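Local structure of extracellular solute-binding protein, family 7 (Colwellia psychrerythraea, 4PET) at residues R174-A179 and A209-G214; G151-G156 and W234-T239; Y230-H235 and M296-K301. The protein is a periplasmic solute-binding protein that binds pyruvate together with a calcium ion, probably for delivery to a TRAP transporter. All coordinates share one frame; numbering follows the deposited sequence.

Interaction 1 of 3, residues R174-A179 and A209-G214; sequences RIPGFA and ALEWVG. With CA (calcium ion), chain E; PYR (pyruvic acid), chain D.
R174 and L210 face each other as a parallel bridge pair, and the backbones are closest at this end. R174 N donates to A209 O at 3.1 Å, and R174 O receives E211 N at 3.0 Å, almost in line with the carbonyl (C=O...N 170°). The CB atoms of R174 and L210 touch on the same face of the sheet. Past this pair the chains separate, and side chains, a calcium ion and pyruvate make the connection. With CG anti to the backbone N (chi1 -172°) and a bend at chi2, R174 sends its guanidinium forward to the ligand. R174 NH1 bonds E211 O at 2.9 Å. R174 NH1 also bonds pyruvate O at 2.7 Å, and R174 NH2 meets pyruvate OXT at 2.9 Å in a nearly straight bond (175°). This two-pronged pairing, just at the end of strand 172-174, is consistent with the arginine that holds the substrate carboxylate in DctP-type TRAP binding proteins. The guanidinium is sandwiched: P176 CD lies over one face, and over the other comes the edge of the W212 indole, CE3 3.6 Å from R174 NH1. NE is bound outside the contact, by I193 O. E211 grips the calcium with both carboxylate oxygens, OE1 at 2.5 Å and OE2 at 2.4 Å, while W212 adds its carbonyl O. P176 CD and the E211 carboxylate approach from opposite directions, CD meeting OE1.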
loop_
_atom_site.group_PDB
_atom_site.type_symbol
_atom_site.label_atom_id
_atom_site.label_comp_id
_atom_site.label_asym_id
_atom_site.label_seq_id
_atom_site.Cartn_x
_atom_site.Cartn_y
_atom_site.Cartn_z
ATOM N N ARG A 174 -20.043 -18.149 -9.394
ATOM C CA ARG A 174 -18.707 -18.354 -8.861
ATOM C C ARG A 174 -18.272 -17.153 -8.027
ATOM O O ARG A 174 -18.087 -16.039 -8.549
ATOM C CB ARG A 174 -17.696 -18.631 -9.967
ATOM C CG ARG A 174 -16.365 -19.039 -9.466
ATOM C CD ARG A 174 -15.435 -17.846 -9.258
ATOM N NE ARG A 174 -14.226 -18.273 -8.581
ATOM C CZ ARG A 174 -13.337 -17.477 -8.006
ATOM N NH1 ARG A 174 -13.480 -16.168 -8.026
ATOM N NH2 ARG A 174 -12.295 -18.006 -7.392
ATOM N N ILE A 175 -18.138 -17.390 -6.723
ATOM C CA ILE A 175 -17.721 -16.374 -5.768
ATOM C C ILE A 175 -17.211 -17.102 -4.509
ATOM O O ILE A 175 -17.929 -17.908 -3.937
ATOM C CB ILE A 175 -18.880 -15.419 -5.433
ATOM C CG1 ILE A 175 -18.418 -14.269 -4.520
ATOM C CG2 ILE A 175 -20.118 -16.204 -4.881
ATOM C CD1 ILE A 175 -19.471 -13.196 -4.341
ATOM N N PRO A 176 -15.958 -16.835 -4.107
ATOM C CA PRO A 176 -15.359 -17.517 -2.951
ATOM C C PRO A 176 -15.601 -16.827 -1.607
ATOM O O PRO A 176 -16.279 -15.773 -1.498
ATOM C CB PRO A 176 -13.876 -17.492 -3.286
ATOM C CG PRO A 176 -13.702 -16.135 -4.024
ATOM C CD PRO A 176 -15.011 -15.873 -4.721
ATOM N N GLY A 177 -15.035 -17.443 -0.572
ATOM C CA GLY A 177 -14.913 -16.817 0.716
ATOM C C GLY A 177 -16.234 -16.527 1.363
ATOM O O GLY A 177 -17.288 -17.161 1.090
ATOM N N PHE A 178 -16.179 -15.541 2.237
ATOM C CA PHE A 178 -17.303 -15.240 3.083
ATOM C C PHE A 178 -18.488 -14.673 2.287
ATOM O O PHE A 178 -19.646 -14.902 2.659
ATOM C CB PHE A 178 -16.894 -14.280 4.199
ATOM C CG PHE A 178 -17.866 -14.279 5.342
ATOM C CD1 PHE A 178 -17.953 -15.365 6.194
ATOM C CD2 PHE A 178 -18.714 -13.220 5.547
ATOM C CE1 PHE A 178 -18.867 -15.374 7.247
ATOM C CE2 PHE A 178 -19.609 -13.218 6.594
ATOM C CZ PHE A 178 -19.702 -14.297 7.430
ATOM N N ALA A 179 -18.208 -13.945 1.203
ATOM C CA ALA A 179 -19.307 -13.431 0.366
ATOM C C ALA A 179 -20.157 -14.594 -0.191
ATOM O O ALA A 179 -21.378 -14.483 -0.351
ATOM C CB ALA A 179 -18.778 -12.545 -0.763
ATOM N N ALA A 209 -23.331 -16.252 -13.305
ATOM C CA ALA A 209 -22.546 -15.046 -13.036
ATOM C C ALA A 209 -21.274 -15.483 -12.341
ATOM O O ALA A 209 -21.183 -16.623 -11.846
ATOM C CB ALA A 209 -23.328 -14.133 -12.147
ATOM N N LEU A 210 -20.301 -14.591 -12.275
ATOM C CA LEU A 210 -19.076 -14.888 -11.562
ATOM C C LEU A 210 -18.420 -13.591 -11.193
ATOM O O LEU A 210 -18.709 -12.539 -11.783
ATOM C CB LEU A 210 -18.116 -15.734 -12.415
ATOM C CG LEU A 210 -17.575 -15.147 -13.732
ATOM C CD1 LEU A 210 -16.389 -14.202 -13.512
ATOM C CD2 LEU A 210 -17.172 -16.295 -14.621
ATOM N N GLU A 211 -17.519 -13.667 -10.233
ATOM C CA GLU A 211 -16.596 -12.573 -10.022
ATOM C C GLU A 211 -15.206 -13.170 -10.055
ATOM O O GLU A 211 -15.008 -14.372 -9.776
ATOM C CB GLU A 211 -16.932 -11.806 -8.736
ATOM C CG GLU A 211 -16.697 -12.523 -7.432
ATOM C CD GLU A 211 -15.219 -12.499 -7.046
ATOM O OE1 GLU A 211 -14.644 -13.571 -6.806
ATOM O OE2 GLU A 211 -14.618 -11.401 -7.018
ATOM N N TRP A 212 -14.236 -12.364 -10.454
ATOM C CA TRP A 212 -12.855 -12.800 -10.396
ATOM C C TRP A 212 -12.041 -11.751 -9.627
ATOM O O TRP A 212 -11.904 -11.895 -8.412
ATOM C CB TRP A 212 -12.299 -13.143 -11.779
ATOM C CG TRP A 212 -10.858 -13.448 -11.765
ATOM C CD1 TRP A 212 -9.868 -12.751 -12.399
ATOM C CD2 TRP A 212 -10.215 -14.493 -11.046
ATOM N NE1 TRP A 212 -8.650 -13.298 -12.117
ATOM C CE2 TRP A 212 -8.829 -14.374 -11.282
ATOM C CE3 TRP A 212 -10.673 -15.532 -10.221
ATOM C CZ2 TRP A 212 -7.901 -15.258 -10.751
ATOM C CZ3 TRP A 212 -9.752 -16.400 -9.684
ATOM C CH2 TRP A 212 -8.375 -16.258 -9.940
ATOM N N VAL A 213 -11.565 -10.697 -10.297
ATOM C CA VAL A 213 -10.812 -9.644 -9.612
ATOM C C VAL A 213 -11.276 -8.233 -9.946
ATOM O O VAL A 213 -11.699 -7.463 -9.074
ATOM C CB VAL A 213 -9.301 -9.767 -9.897
ATOM C CG1 VAL A 213 -8.558 -8.558 -9.310
ATOM C CG2 VAL A 213 -8.760 -11.092 -9.309
ATOM N N GLY A 214 -11.200 -7.897 -11.224
ATOM C CA GLY A 214 -11.405 -6.530 -11.650
ATOM C C GLY A 214 -10.712 -6.290 -12.972
ATOM O O GLY A 214 -10.279 -7.227 -13.648
HETATM CA CA CA E . -12.572 -12.411 -6.202
HETATM C C PYR D . -10.593 -15.021 -6.275
HETATM O O PYR D . -11.857 -14.733 -6.438
HETATM O OXT PYR D . -10.280 -16.285 -6.292
HETATM C CA PYR D . -9.619 -14.004 -6.179
HETATM O O3 PYR D . -9.958 -12.759 -5.960
HETATM C CB PYR D . -8.165 -14.301 -6.383
#

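Interaction 2 of 3, residues G151-G156 and W234-T239; sequences GNQMGG and WHEPGT. With CA (calcium ion), chain E; PYR (pyruvic acid), chain D.
N152 OD1 and Q153 O, from one loop, and W234 N and E236 N, from the other, all grip a single water. It donates to the first two, at 2.9 Å from N152 OD1 and 2.8 Å from Q153 O, and accepts from the backbone N-H groups, so its four bonds stitch the loops together. Beside it, Q153 N bonds directly to E236 O at 2.9 Å. The other end of the N152 amide leaves the contact: ND2 donates to D347 of the second subunit.

H235 adds a bond from its side chain. Its NE2 donates to M154 O at 2.8 Å (N-H...O 153°), coming from above the carbonyl plane, 50° out of it, and therefore not on a lone pair. E236 CB lies over one face of the imidazole, offset toward its rim, and H235 CB in turn sits over the centre of the W234 indole. Without the imidazole, as with an alanine here, M154 O is likely to lose this donor, and a gap would open beside the E211 carboxylate that the ring touches.

E236 reaches the metal through an extended chain, CG anti to the carbonyl carbon (chi1 -67°), and OE2 binds calcium at 2.4 Å. Its other oxygen, OE1, accepts T239 OG1 at 2.6 Å and also Y96 OH, two bonds that hold the carboxylate against rotation. The Q153 side chain crosses that of E236 and likewise ends at calcium and pyruvate. Two loops that each follow a strand and meet where the two lobes join are thus fused into the calcium-pyruvate site of a TRAP-type binding cleft.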
loop_
_atom_site.group_PDB
_atom_site.type_symbol
_atom_site.label_atom_id
_atom_site.label_comp_id
_atom_site.label_asym_id
_atom_site.label_seq_id
_atom_site.Cartn_x
_atom_site.Cartn_y
_atom_site.Cartn_z
ATOM N N GLY A 151 -6.242 -5.056 -4.265
ATOM C CA GLY A 151 -7.097 -3.911 -4.006
ATOM C C GLY A 151 -8.578 -4.293 -4.138
ATOM O O GLY A 151 -8.939 -5.457 -4.086
ATOM N N ASN A 152 -9.438 -3.287 -4.245
ATOM C CA ASN A 152 -10.875 -3.490 -4.118
ATOM C C ASN A 152 -11.393 -4.173 -5.392
ATOM O O ASN A 152 -11.045 -3.777 -6.516
ATOM C CB ASN A 152 -11.551 -2.112 -3.967
ATOM C CG ASN A 152 -12.676 -2.127 -2.962
ATOM O OD1 ASN A 152 -13.616 -2.901 -3.088
ATOM N ND2 ASN A 152 -12.563 -1.293 -1.930
ATOM N N GLN A 153 -12.199 -5.215 -5.251
ATOM C CA GLN A 153 -12.580 -5.990 -6.437
ATOM C C GLN A 153 -13.959 -5.600 -6.941
ATOM O O GLN A 153 -14.789 -5.106 -6.177
ATOM C CB GLN A 153 -12.524 -7.497 -6.135
ATOM C CG GLN A 153 -11.134 -7.964 -5.744
ATOM C CD GLN A 153 -10.986 -9.446 -5.680
ATOM O OE1 GLN A 153 -11.988 -10.188 -5.732
ATOM N NE2 GLN A 153 -9.737 -9.911 -5.633
HETATM N N MSE A 154 -14.201 -5.833 -8.235
HETATM C CA MSE A 154 -15.494 -5.550 -8.839
HETATM C C MSE A 154 -16.487 -6.633 -8.415
HETATM O O MSE A 154 -16.077 -7.734 -8.017
HETATM C CB MSE A 154 -15.364 -5.460 -10.382
HETATM C CG MSE A 154 -14.460 -4.309 -10.846
HETATM SE SE MSE A 154 -15.345 -2.621 -10.592
HETATM C CE MSE A 154 -16.733 -2.892 -11.921
ATOM N N GLY A 155 -17.781 -6.308 -8.464
ATOM C CA GLY A 155 -18.853 -7.203 -8.054
ATOM C C GLY A 155 -19.011 -8.419 -8.957
ATOM O O GLY A 155 -19.562 -9.458 -8.538
ATOM N N GLY A 156 -18.552 -8.282 -10.204
ATOM C CA GLY A 156 -18.555 -9.402 -11.124
ATOM C C GLY A 156 -19.311 -9.188 -12.408
ATOM O O GLY A 156 -19.801 -8.094 -12.718
ATOM N N TRP A 234 -18.025 -4.604 -3.058
ATOM C CA TRP A 234 -18.623 -4.676 -1.714
ATOM C C TRP A 234 -18.065 -5.879 -0.945
ATOM O O TRP A 234 -17.866 -5.831 0.257
ATOM C CB TRP A 234 -20.161 -4.779 -1.765
ATOM C CG TRP A 234 -20.690 -6.030 -2.462
ATOM C CD1 TRP A 234 -20.980 -6.170 -3.787
ATOM C CD2 TRP A 234 -20.948 -7.311 -1.860
ATOM N NE1 TRP A 234 -21.436 -7.454 -4.045
ATOM C CE2 TRP A 234 -21.408 -8.176 -2.881
ATOM C CE3 TRP A 234 -20.841 -7.811 -0.558
ATOM C CZ2 TRP A 234 -21.778 -9.513 -2.639
ATOM C CZ3 TRP A 234 -21.227 -9.150 -0.318
ATOM C CH2 TRP A 234 -21.674 -9.978 -1.370
ATOM N N HIS A 235 -17.763 -6.941 -1.680
ATOM C CA HIS A 235 -17.515 -8.285 -1.137
ATOM C C HIS A 235 -16.034 -8.576 -0.904
ATOM O O HIS A 235 -15.674 -9.387 -0.027
ATOM C CB HIS A 235 -18.037 -9.308 -2.136
ATOM C CG HIS A 235 -17.342 -9.219 -3.452
ATOM N ND1 HIS A 235 -16.603 -10.252 -3.969
ATOM C CD2 HIS A 235 -17.213 -8.187 -4.323
ATOM C CE1 HIS A 235 -16.055 -9.870 -5.111
ATOM N NE2 HIS A 235 -16.415 -8.625 -5.347
ATOM N N GLU A 236 -15.175 -7.937 -1.705
ATOM C CA GLU A 236 -13.733 -8.128 -1.574
ATOM C C GLU A 236 -12.967 -6.809 -1.656
ATOM O O GLU A 236 -12.346 -6.492 -2.677
ATOM C CB GLU A 236 -13.213 -9.114 -2.624
ATOM C CG GLU A 236 -13.710 -10.549 -2.432
ATOM C CD GLU A 236 -12.971 -11.553 -3.314
ATOM O OE1 GLU A 236 -11.728 -11.615 -3.227
ATOM O OE2 GLU A 236 -13.623 -12.264 -4.091
ATOM N N PRO A 237 -12.993 -6.028 -0.565
ATOM C CA PRO A 237 -12.389 -4.672 -0.593
ATOM C C PRO A 237 -10.878 -4.628 -0.647
ATOM O O PRO A 237 -10.320 -3.592 -1.033
ATOM C CB PRO A 237 -12.843 -4.052 0.730
ATOM C CG PRO A 237 -13.099 -5.264 1.642
ATOM C CD PRO A 237 -13.694 -6.301 0.696
ATOM N N GLY A 238 -10.232 -5.727 -0.252
ATOM C CA GLY A 238 -8.799 -5.753 -0.048
ATOM C C GLY A 238 -8.250 -7.176 -0.032
ATOM O O GLY A 238 -7.642 -7.623 0.935
ATOM N N THR A 239 -8.442 -7.854 -1.151
ATOM C CA THR A 239 -8.067 -9.246 -1.295
ATOM C C THR A 239 -6.575 -9.462 -1.289
ATOM O O THR A 239 -5.864 -9.046 -2.198
ATOM C CB THR A 239 -8.697 -9.834 -2.569
ATOM O OG1 THR A 239 -10.113 -9.696 -2.474
ATOM C CG2 THR A 239 -8.307 -11.315 -2.754
HETATM CA CA CA E . -12.572 -12.411 -6.202
HETATM C C PYR D . -10.593 -15.021 -6.275
HETATM O O PYR D . -11.857 -14.733 -6.438
HETATM O OXT PYR D . -10.280 -16.285 -6.292
HETATM C CA PYR D . -9.619 -14.004 -6.179
HETATM O O3 PYR D . -9.958 -12.759 -5.960
HETATM C CB PYR D . -8.165 -14.301 -6.383
HETATM O O HOH W 1 -15.282 -5.248 -3.446
#

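Interaction 3 of 3, residues Y230-H235 and M296-K301; sequences YYTGWH and MRSFPK
R297 CB presses on one face of the Y231 ring, 3.5 Å from its centroid and only 15° off the normal, a CH-pi contact. F299 stacks, well offset, on the other side, with ring centroids 4.5 Å apart and planes at 30°, so that Y231 CD2 stands over the F299 ring centre. F299 gets there because its CG lies anti to the carbonyl carbon (chi1 -64°), which turns the ring back toward strand 229-231. Its outer edge then fills the hollow between Y231 and W234: CE2 reaches W234 NE1 at 3.4 Å, with the rings almost perpendicular. Helix 301-321 closes the cluster through M304, which touches both W234 and F299.

Along the backbone the strands run parallel, with Y230 opposite M296 and Y231 opposite R297. R297 N donates to Y230 O at 2.7 Å and T232 N to R297 O at 2.9 Å. On the sheet face of Y230, the side chain of selenomethionine M296 lies alongside, its CG 4.1 Å from Y230 CB and its selenium obliquely beside the ring.

Polar groups collect at the periphery. A water accepts from Y231 OH at 2.7 Å and donates to S298 O, while I162 N also binds that hydroxyl; the R297 guanidinium leads off to E161 and Q295. Apolar and aromatic surface thus lies inward and the charged guanidinium at the outside, as suits 295-297, an edge strand of the sheet within this chain, where cohesion comes from ring packing and two backbone bonds.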
loop_
_atom_site.group_PDB
_atom_site.type_symbol
_atom_site.label_atom_id
_atom_site.label_comp_id
_atom_site.label_asym_id
_atom_site.label_seq_id
_atom_site.Cartn_x
_atom_site.Cartn_y
_atom_site.Cartn_z
ATOM N N TYR A 230 -21.343 -5.497 -15.686
ATOM C CA TYR A 230 -20.150 -5.502 -14.866
ATOM C C TYR A 230 -20.463 -4.697 -13.603
ATOM O O TYR A 230 -20.643 -3.480 -13.655
ATOM C CB TYR A 230 -19.010 -4.878 -15.655
ATOM C CG TYR A 230 -17.609 -5.172 -15.141
ATOM C CD1 TYR A 230 -17.369 -6.154 -14.189
ATOM C CD2 TYR A 230 -16.526 -4.447 -15.618
ATOM C CE1 TYR A 230 -16.092 -6.430 -13.759
ATOM C CE2 TYR A 230 -15.247 -4.708 -15.201
ATOM C CZ TYR A 230 -15.032 -5.684 -14.261
ATOM O OH TYR A 230 -13.747 -5.922 -13.845
ATOM N N TYR A 231 -20.541 -5.385 -12.475
ATOM C CA TYR A 231 -21.054 -4.799 -11.259
ATOM C C TYR A 231 -19.937 -4.270 -10.402
ATOM O O TYR A 231 -18.822 -4.831 -10.384
ATOM C CB TYR A 231 -21.893 -5.835 -10.472
ATOM C CG TYR A 231 -23.331 -5.848 -10.928
ATOM C CD1 TYR A 231 -23.705 -6.520 -12.089
ATOM C CD2 TYR A 231 -24.313 -5.145 -10.231
ATOM C CE1 TYR A 231 -25.002 -6.510 -12.528
ATOM C CE2 TYR A 231 -25.624 -5.129 -10.674
ATOM C CZ TYR A 231 -25.955 -5.810 -11.828
ATOM O OH TYR A 231 -27.249 -5.816 -12.307
ATOM N N THR A 232 -20.224 -3.185 -9.697
ATOM C CA THR A 232 -19.272 -2.656 -8.718
ATOM C C THR A 232 -19.275 -3.513 -7.421
ATOM O O THR A 232 -20.224 -4.257 -7.180
ATOM C CB THR A 232 -19.592 -1.195 -8.388
ATOM O OG1 THR A 232 -20.900 -1.117 -7.817
ATOM C CG2 THR A 232 -19.522 -0.303 -9.660
ATOM N N GLY A 233 -18.239 -3.352 -6.594
ATOM C CA GLY A 233 -17.946 -4.226 -5.455
ATOM C C GLY A 233 -18.517 -3.882 -4.071
ATOM O O GLY A 233 -19.375 -3.005 -3.918
ATOM N N TRP A 234 -18.025 -4.604 -3.058
ATOM C CA TRP A 234 -18.623 -4.676 -1.714
ATOM C C TRP A 234 -18.065 -5.879 -0.945
ATOM O O TRP A 234 -17.866 -5.831 0.257
ATOM C CB TRP A 234 -20.161 -4.779 -1.765
ATOM C CG TRP A 234 -20.690 -6.030 -2.462
ATOM C CD1 TRP A 234 -20.980 -6.170 -3.787
ATOM C CD2 TRP A 234 -20.948 -7.311 -1.860
ATOM N NE1 TRP A 234 -21.436 -7.454 -4.045
ATOM C CE2 TRP A 234 -21.408 -8.176 -2.881
ATOM C CE3 TRP A 234 -20.841 -7.811 -0.558
ATOM C CZ2 TRP A 234 -21.778 -9.513 -2.639
ATOM C CZ3 TRP A 234 -21.227 -9.150 -0.318
ATOM C CH2 TRP A 234 -21.674 -9.978 -1.370
ATOM N N HIS A 235 -17.763 -6.941 -1.680
ATOM C CA HIS A 235 -17.515 -8.285 -1.137
ATOM C C HIS A 235 -16.034 -8.576 -0.904
ATOM O O HIS A 235 -15.674 -9.387 -0.027
ATOM C CB HIS A 235 -18.037 -9.308 -2.136
ATOM C CG HIS A 235 -17.342 -9.219 -3.452
ATOM N ND1 HIS A 235 -16.603 -10.252 -3.969
ATOM C CD2 HIS A 235 -17.213 -8.187 -4.323
ATOM C CE1 HIS A 235 -16.055 -9.870 -5.111
ATOM N NE2 HIS A 235 -16.415 -8.625 -5.347
HETATM N N MSE A 296 -21.668 -1.113 -17.110
HETATM C CA MSE A 296 -21.350 -1.179 -15.705
HETATM C C MSE A 296 -22.594 -0.938 -14.867
HETATM O O MSE A 296 -23.419 -0.115 -15.205
HETATM C CB MSE A 296 -20.211 -0.211 -15.362
HETATM C CG MSE A 296 -18.807 -0.802 -15.733
HETATM SE SE MSE A 296 -17.342 -0.224 -14.604
HETATM C CE MSE A 296 -18.378 0.973 -13.547
ATOM N N ARG A 297 -22.737 -1.702 -13.780
ATOM C CA ARG A 297 -23.959 -1.664 -12.977
ATOM C C ARG A 297 -23.672 -1.665 -11.483
ATOM O O ARG A 297 -22.577 -2.013 -11.035
ATOM C CB ARG A 297 -24.885 -2.862 -13.295
ATOM C CG ARG A 297 -25.501 -2.859 -14.700
ATOM C CD ARG A 297 -26.559 -1.803 -14.849
ATOM N NE ARG A 297 -27.225 -1.796 -16.153
ATOM C CZ ARG A 297 -26.797 -1.146 -17.235
ATOM N NH1 ARG A 297 -25.652 -0.480 -17.217
ATOM N NH2 ARG A 297 -27.501 -1.187 -18.361
ATOM N N SER A 298 -24.699 -1.312 -10.722
ATOM C CA SER A 298 -24.634 -1.299 -9.284
ATOM C C SER A 298 -25.818 -2.095 -8.756
ATOM O O SER A 298 -26.865 -2.164 -9.396
ATOM C CB SER A 298 -24.707 0.145 -8.794
ATOM O OG SER A 298 -23.426 0.744 -8.845
ATOM N N PHE A 299 -25.673 -2.673 -7.573
ATOM C CA PHE A 299 -26.799 -3.356 -6.952
ATOM C C PHE A 299 -27.783 -2.314 -6.377
ATOM O O PHE A 299 -27.365 -1.332 -5.736
ATOM C CB PHE A 299 -26.281 -4.279 -5.860
ATOM C CG PHE A 299 -25.409 -5.392 -6.374
ATOM C CD1 PHE A 299 -25.979 -6.478 -7.002
ATOM C CD2 PHE A 299 -24.004 -5.320 -6.266
ATOM C CE1 PHE A 299 -25.192 -7.528 -7.477
ATOM C CE2 PHE A 299 -23.189 -6.366 -6.753
ATOM C CZ PHE A 299 -23.786 -7.473 -7.359
ATOM N N PRO A 300 -29.088 -2.504 -6.627
ATOM C CA PRO A 300 -30.062 -1.585 -6.046
ATOM C C PRO A 300 -29.960 -1.524 -4.510
ATOM O O PRO A 300 -29.472 -2.457 -3.869
ATOM C CB PRO A 300 -31.404 -2.152 -6.518
ATOM C CG PRO A 300 -31.090 -2.968 -7.704
ATOM C CD PRO A 300 -29.710 -3.474 -7.548
ATOM N N LYS A 301 -30.404 -0.408 -3.930
ATOM C CA LYS A 301 -30.252 -0.170 -2.502
ATOM C C LYS A 301 -30.890 -1.300 -1.675
ATOM O O LYS A 301 -30.304 -1.722 -0.686
ATOM C CB LYS A 301 -30.855 1.187 -2.110
HETATM O O HOH W 2 -28.565 -3.637 -11.455
#

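Interactions 1 and 2 are wholly buried and share one calcium and one pyruvate: E211 and W212 come from the first, Q153 and E236 from the second, and V213 O and M154 N probably hydrogen-bond between them. Interaction 3 is partly exposed and about 19 Å from the chain centre, measured centre to centre. Interactions 1 and 3 are parallel strand pairings in the same six-stranded sheet, whereas interaction 2 joins two irregular loops. Chemistry follows place: carboxylates, a guanidinium and metal bonds dominate beside the ligand, and aromatic rings dominate at the sheet margin. W234 and H235 belong to both interactions 2 and 3, and G155 and G156 bulge against Y231, so the two contacts are continuous along the chain and across the sheet.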